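Lmo2241 protein (Listeria monocytogenes, PDB 4HAM) acts as a transcriptional antiterminator and probably binds DNA through a GntR-type winged helix-turn-helix. Local coordinates at the interface of chains A and B. Sequence-based numbering; all coordinates share one arbitrary frame. Chains: chain A/B, Lmo2241 protein.

The interface of chains A and B. Residues chain A 119-120, 122-123; chain B 102, 112, 116.
B:His116 donates a hydrogen bond from the ring nitrogen NE2 to the carboxylate oxygen OD1 of A:Asp120 (2.6 Å, 155° at the hydrogen), a polar link between helix 112-127 of chain A and helix 112-127 of chain B. The acceptor lies in the plane of the imidazole, but the nitrogen meets OD1 from above the carboxylate plane, the two planes being turned 68° apart. The side chains cross at about a right angle, and the carboxylate stands at the ring's edge. Its negative charge may favour a protonated imidazole.

The CG1 methylene of B:Ile112 makes a van der Waals contact with the same carboxylate oxygen, OD1 of A:Asp120, at 3.5 Å. Apolar contacts lie beside this bond. The terminal methyl CD1 of B:Ile112 reaches CB of A:Ser123 at 3.7 Å. CG1 stands anti to the backbone N (chi1 -174°), which directs this branch towards both chain A residues. B:Ile102 rises from helix 88-107 with its chain extended, and its methyl CD1 presses against CA of A:Ala119 at 3.6 Å. The methyl thus meets the helix backbone itself beside the alanine side chain; CB of A:Ala119 also lies 4.1 Å from CE1 of B:His116. CB of A:Tyr122 adds a looser contact to the same methyl of B:Ile102.

Repeated by two-fold symmetry, the patch contributes to the four-helix bundle in which helices 88-107 and 112-127 of the two copies meet, consistent with dimerisation that would pair the DNA-binding domains.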
loop_
_atom_site.group_PDB
_atom_site.type_symbol
_atom_site.label_atom_id
_atom_site.label_comp_id
_atom_site.label_asym_id
_atom_site.label_seq_id
_atom_site.Cartn_x
_atom_site.Cartn_y
_atom_site.Cartn_z
ATOM N N ALA A 119 9.385 -8.320 5.614
ATOM C CA ALA A 119 9.753 -6.947 5.951
ATOM C C ALA A 119 11.265 -6.805 6.064
ATOM O O ALA A 119 11.853 -5.836 5.570
ATOM C CB ALA A 119 9.066 -6.498 7.231
ATOM N N ASP A 120 11.904 -7.777 6.703
ATOM C CA ASP A 120 13.357 -7.774 6.792
ATOM C C ASP A 120 14.001 -7.844 5.408
ATOM O O ASP A 120 14.945 -7.119 5.123
ATOM C CB ASP A 120 13.857 -8.925 7.657
ATOM C CG ASP A 120 13.793 -8.615 9.145
ATOM O OD1 ASP A 120 13.924 -7.434 9.529
ATOM O OD2 ASP A 120 13.618 -9.565 9.931
ATOM N N TYR A 122 12.747 -6.996 2.422
ATOM C CA TYR A 122 12.513 -5.764 1.664
ATOM C C TYR A 122 13.319 -4.600 2.227
ATOM O O TYR A 122 13.913 -3.811 1.480
ATOM C CB TYR A 122 11.024 -5.417 1.650
ATOM C CG TYR A 122 10.201 -6.416 0.878
ATOM C CD1 TYR A 122 10.787 -7.210 -0.101
ATOM C CD2 TYR A 122 8.853 -6.585 1.135
ATOM C CE1 TYR A 122 10.047 -8.132 -0.812
ATOM C CE2 TYR A 122 8.098 -7.509 0.419
ATOM C CZ TYR A 122 8.701 -8.279 -0.548
ATOM O OH TYR A 122 7.966 -9.206 -1.263
ATOM N N SER A 123 13.348 -4.510 3.550
ATOM C CA SER A 123 14.178 -3.528 4.221
ATOM C C SER A 123 15.642 -3.643 3.782
ATOM O O SER A 123 16.277 -2.635 3.457
ATOM C CB SER A 123 14.067 -3.673 5.739
ATOM O OG SER A 123 14.937 -2.764 6.384
ATOM N N ILE B 102 7.156 -0.157 2.890
ATOM C CA ILE B 102 8.382 -0.170 3.672
ATOM C C ILE B 102 9.374 0.889 3.181
ATOM O O ILE B 102 9.973 1.603 3.990
ATOM C CB ILE B 102 9.006 -1.562 3.684
ATOM C CG1 ILE B 102 8.147 -2.488 4.558
ATOM C CG2 ILE B 102 10.465 -1.513 4.170
ATOM C CD1 ILE B 102 8.551 -3.931 4.494
ATOM N N ILE B 112 13.593 -0.288 10.844
ATOM C CA ILE B 112 13.011 -1.619 10.691
ATOM C C ILE B 112 12.475 -2.160 12.021
ATOM O O ILE B 112 11.486 -2.899 12.045
ATOM C CB ILE B 112 14.025 -2.603 10.049
ATOM C CG1 ILE B 112 13.359 -3.942 9.762
ATOM C CG2 ILE B 112 15.260 -2.768 10.927
ATOM C CD1 ILE B 112 12.138 -3.810 8.914
ATOM N N HIS B 116 8.677 -3.554 12.451
ATOM C CA HIS B 116 8.264 -4.838 13.010
ATOM C C HIS B 116 7.225 -4.649 14.115
ATOM O O HIS B 116 6.276 -5.423 14.217
ATOM C CB HIS B 116 9.456 -5.628 13.558
ATOM C CG HIS B 116 10.327 -6.220 12.499
ATOM N ND1 HIS B 116 9.858 -7.115 11.562
ATOM C CD2 HIS B 116 11.643 -6.045 12.223
ATOM C CE1 HIS B 116 10.840 -7.461 10.754
ATOM N NE2 HIS B 116 11.938 -6.827 11.134
#